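PDB 4R7W: cytosine deaminase from Klebsiella pneumoniae, which catalyses the hydrolytic deamination of cytosine to uracil, and belongs to the metal-dependent amidohydrolases built on a TIM barrel. Local coordinates for residues R204-H209 with A235-S240. Sequence-based numbering, arbitrary orientation.
Sequences RLVDVH and AQVTAS. With FE2 (Fe (II) ion), chain L; O7U ((2R)-2-amino-2,5-dihydro-1,5,2-diazaphosphinin-6(1H)-one 2-oxide), chain M.
With CG of Asp-207 turned anti to its own backbone N (chi1 -167°) and OG of Ser-240 anti to its carbonyl carbon (chi1 -70°), the carboxylate and the hydroxyl meet on the inner face of two parallel strands. Ser-240 OG donates to Asp-207 OD2 over 2.6 Å, and OD2 receives it on its syn lone pair. The carboxylate's other oxygen, OD1, forms a salt bridge with Arg-115, and Ser-240 OG has a second partner in ND1 of the iron ligand His-56. Ser-240 is thus a second-shell residue, itself held by Asp-207, and this probably fixes the rotation of the His-56 imidazole. The carboxylate also leans on Thr-238, whose CG2 lies 3.5 Å from Asp-207 OD1. Two residues after Asp-207, and level with Ser-240, His-209 binds the iron through NE2 at 2.5 Å, beside His-56, His-58 and Asp-308; O4 on phosphorus of the bound diazaphosphinine oxide completes the site from the edge of the His-209 ring, in its plane.

The strands run at 13° to each other and are joined by four backbone hydrogen bonds, from Val-206 N to Gln-236 O, Thr-238 N to Val-206 O, Val-208 N to Thr-238 O and Ser-240 N to Val-208 O. Val-206 O also accepts from a water that sits 3.0 Å from Thr-238 OG1. On the other face Val-206 and Val-237 lie side by side, CB to CG2 3.9 Å. At the start of the pair, Leu-205 CD2 packs 3.5 Å from Gln-236 CG, the two side chains crossing at about a right angle.

The pair belongs to a right-handed beta-alpha-beta unit of the TIM barrel: helices 185-202 and 220-230 pack on the valine face, while strands 174-175 and 266-269 flank it in the sheet.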
ATOM      1  N   ARG B 204      -6.561  24.924 -24.755  1.00 14.44           N
ATOM      2  CA  ARG B 204      -5.766  24.192 -23.772  1.00 14.01           C
ATOM      3  C   ARG B 204      -6.515  22.969 -23.246  1.00 13.46           C
ATOM      4  O   ARG B 204      -7.713  22.840 -23.453  1.00 15.93           O
ATOM      5  CB  ARG B 204      -5.386  25.121 -22.611  1.00 18.59           C
ATOM      6  CG  ARG B 204      -4.597  26.364 -23.047  1.00 15.05           C
ATOM      7  CD  ARG B 204      -3.264  25.975 -23.706  1.00 14.83           C
ATOM      8  NE  ARG B 204      -2.712  27.092 -24.480  1.00 25.54           N
ATOM      9  CZ  ARG B 204      -1.937  28.053 -23.981  1.00 22.09           C
ATOM     10  NH1 ARG B 204      -1.497  29.025 -24.767  1.00 22.05           N
ATOM     11  NH2 ARG B 204      -1.599  28.045 -22.698  1.00 23.68           N
ATOM     12  N   LEU B 205      -5.808  22.070 -22.571  1.00 13.16           N
ATOM     13  CA  LEU B 205      -6.459  20.946 -21.903  1.00 12.64           C
ATOM     14  C   LEU B 205      -7.005  21.442 -20.562  1.00 21.92           C
ATOM     15  O   LEU B 205      -6.643  22.519 -20.129  1.00 12.15           O
ATOM     16  CB  LEU B 205      -5.466  19.794 -21.685  1.00 14.75           C
ATOM     17  CG  LEU B 205      -4.745  19.260 -22.936  1.00 22.44           C
ATOM     18  CD1 LEU B 205      -3.745  18.162 -22.594  1.00 14.38           C
ATOM     19  CD2 LEU B 205      -5.734  18.771 -23.968  1.00 25.59           C
ATOM     20  N   VAL B 206      -7.870  20.661 -19.916  1.00 11.66           N
ATOM     21  CA  VAL B 206      -8.422  21.025 -18.616  1.00 11.18           C
ATOM     22  C   VAL B 206      -8.199  19.872 -17.640  1.00 18.75           C
ATOM     23  O   VAL B 206      -8.389  18.699 -17.994  1.00 18.25           O
ATOM     24  CB  VAL B 206      -9.942  21.295 -18.706  1.00 12.74           C
ATOM     25  CG1 VAL B 206     -10.560  21.467 -17.322  1.00 11.55           C
ATOM     26  CG2 VAL B 206     -10.220  22.507 -19.558  1.00 16.92           C
ATOM     27  N   ASP B 207      -7.784  20.203 -16.420  1.00 13.51           N
ATOM     28  CA  ASP B 207      -7.688  19.212 -15.347  1.00 10.07           C
ATOM     29  C   ASP B 207      -8.002  19.888 -14.001  1.00  9.76           C
ATOM     30  O   ASP B 207      -7.172  20.589 -13.437  1.00 15.08           O
ATOM     31  CB  ASP B 207      -6.309  18.556 -15.308  1.00 10.17           C
ATOM     32  CG  ASP B 207      -6.283  17.320 -14.437  1.00 10.68           C
ATOM     33  OD1 ASP B 207      -5.619  16.315 -14.823  1.00 17.78           O
ATOM     34  OD2 ASP B 207      -6.948  17.332 -13.381  1.00  9.49           O
ATOM     35  N   VAL B 208      -9.198  19.632 -13.492  1.00  9.48           N
ATOM     36  CA  VAL B 208      -9.735  20.365 -12.327  1.00  9.26           C
ATOM     37  C   VAL B 208      -9.692  19.471 -11.080  1.00 15.05           C
ATOM     38  O   VAL B 208     -10.027  18.283 -11.162  1.00 12.35           O
ATOM     39  CB  VAL B 208     -11.193  20.823 -12.626  1.00 10.95           C
ATOM     40  CG1 VAL B 208     -11.842  21.544 -11.422  1.00  9.09           C
ATOM     41  CG2 VAL B 208     -11.204  21.751 -13.850  1.00 10.28           C
ATOM     42  N   HIS B 209      -9.226  20.015  -9.952  1.00 10.50           N
ATOM     43  CA  HIS B 209      -9.416  19.348  -8.670  1.00  8.53           C
ATOM     44  C   HIS B 209     -10.881  19.491  -8.364  1.00 18.57           C
ATOM     45  O   HIS B 209     -11.340  20.573  -7.975  1.00 10.50           O
ATOM     46  CB  HIS B 209      -8.628  20.010  -7.549  1.00  8.55           C
ATOM     47  CG  HIS B 209      -7.157  19.768  -7.616  1.00 11.46           C
ATOM     48  ND1 HIS B 209      -6.389  20.159  -8.691  1.00 10.73           N
ATOM     49  CD2 HIS B 209      -6.310  19.183  -6.735  1.00 10.96           C
ATOM     50  CE1 HIS B 209      -5.130  19.819  -8.472  1.00 10.81           C
ATOM     51  NE2 HIS B 209      -5.056  19.230  -7.292  1.00 13.22           N
ATOM     52  N   ALA B 235     -12.677  14.831 -24.444  1.00 12.97           N
ATOM     53  CA  ALA B 235     -11.366  14.199 -24.466  1.00 20.20           C
ATOM     54  C   ALA B 235     -10.270  15.067 -23.844  1.00 21.07           C
ATOM     55  O   ALA B 235      -9.277  14.554 -23.328  1.00 20.35           O
ATOM     56  CB  ALA B 235     -10.988  13.805 -25.911  1.00 18.53           C
ATOM     57  N   GLN B 236     -10.463  16.381 -23.886  1.00 16.78           N
ATOM     58  CA  GLN B 236      -9.451  17.318 -23.399  1.00 15.00           C
ATOM     59  C   GLN B 236      -9.693  17.755 -21.937  1.00 13.73           C
ATOM     60  O   GLN B 236      -8.950  18.566 -21.383  1.00 13.33           O
ATOM     61  CB  GLN B 236      -9.354  18.533 -24.347  1.00 13.14           C
ATOM     62  CG  GLN B 236      -8.740  18.237 -25.708  1.00 25.45           C
ATOM     63  CD  GLN B 236      -9.694  17.527 -26.652  1.00 36.21           C
ATOM     64  OE1 GLN B 236     -10.859  17.914 -26.780  1.00 43.37           O
ATOM     65  NE2 GLN B 236      -9.207  16.479 -27.317  1.00 32.99           N
ATOM     66  N   VAL B 237     -10.714  17.175 -21.310  1.00 15.94           N
ATOM     67  CA  VAL B 237     -11.063  17.484 -19.933  1.00 11.15           C
ATOM     68  C   VAL B 237     -10.874  16.295 -18.971  1.00 10.76           C
ATOM     69  O   VAL B 237     -11.228  15.149 -19.281  1.00 10.84           O
ATOM     70  CB  VAL B 237     -12.516  18.019 -19.833  1.00 19.34           C
ATOM     71  CG1 VAL B 237     -12.914  18.245 -18.383  1.00 18.85           C
ATOM     72  CG2 VAL B 237     -12.669  19.327 -20.638  1.00 11.46           C
ATOM     73  N   THR B 238     -10.280  16.582 -17.820  1.00 14.29           N
ATOM     74  CA  THR B 238     -10.106  15.602 -16.759  1.00 15.65           C
ATOM     75  C   THR B 238     -10.617  16.156 -15.431  1.00 15.30           C
ATOM     76  O   THR B 238     -10.309  17.278 -15.072  1.00 13.63           O
ATOM     77  CB  THR B 238      -8.621  15.237 -16.607  1.00 14.70           C
ATOM     78  OG1 THR B 238      -8.185  14.566 -17.795  1.00 13.68           O
ATOM     79  CG2 THR B 238      -8.395  14.343 -15.387  1.00 16.83           C
ATOM     80  N   ALA B 239     -11.408  15.359 -14.719  1.00 14.76           N
ATOM     81  CA  ALA B 239     -11.798  15.678 -13.358  1.00 12.42           C
ATOM     82  C   ALA B 239     -10.938  14.877 -12.389  1.00 11.01           C
ATOM     83  O   ALA B 239     -11.062  13.645 -12.306  1.00 16.61           O
ATOM     84  CB  ALA B 239     -13.273  15.353 -13.135  1.00 11.80           C
ATOM     85  N   SER B 240     -10.055  15.566 -11.672  1.00 11.18           N
ATOM     86  CA  SER B 240      -9.247  14.916 -10.646  1.00  8.55           C
ATOM     87  C   SER B 240     -10.000  14.798  -9.323  1.00  9.72           C
ATOM     88  O   SER B 240     -10.829  15.663  -8.977  1.00  9.05           O
ATOM     89  CB  SER B 240      -7.920  15.649 -10.423  1.00  8.65           C
ATOM     90  OG  SER B 240      -7.033  15.492 -11.527  1.00 12.10           O
TER
HETATM   91 FE   FE2 L 501      -3.610  17.396  -6.387  1.00 18.73          FE
HETATM   92  N1  O7U M 502      -3.812  20.926  -3.156  1.00 10.65           N
HETATM   93  C2  O7U M 502      -5.131  20.475  -3.268  1.00 10.53           C
HETATM   94  O2  O7U M 502      -6.142  21.190  -3.364  1.00  8.76           O
HETATM   95  N3  O7U M 502      -5.359  19.118  -3.289  1.00 12.06           N
HETATM   96  N4  O7U M 502      -4.547  16.869  -2.012  1.00 12.36           N
HETATM   97  O4  O7U M 502      -4.549  17.174  -4.431  1.00 15.23           O
HETATM   98  P4  O7U M 502      -4.267  17.927  -3.221  1.00 13.76           P
HETATM   99  C5  O7U M 502      -2.673  18.710  -3.070  1.00  8.99           C
HETATM  100  C6  O7U M 502      -2.689  19.994  -3.066  1.00 13.99           C
HETATM  101  O   HOH W   1      -6.937  16.803 -19.265  1.00 16.04           O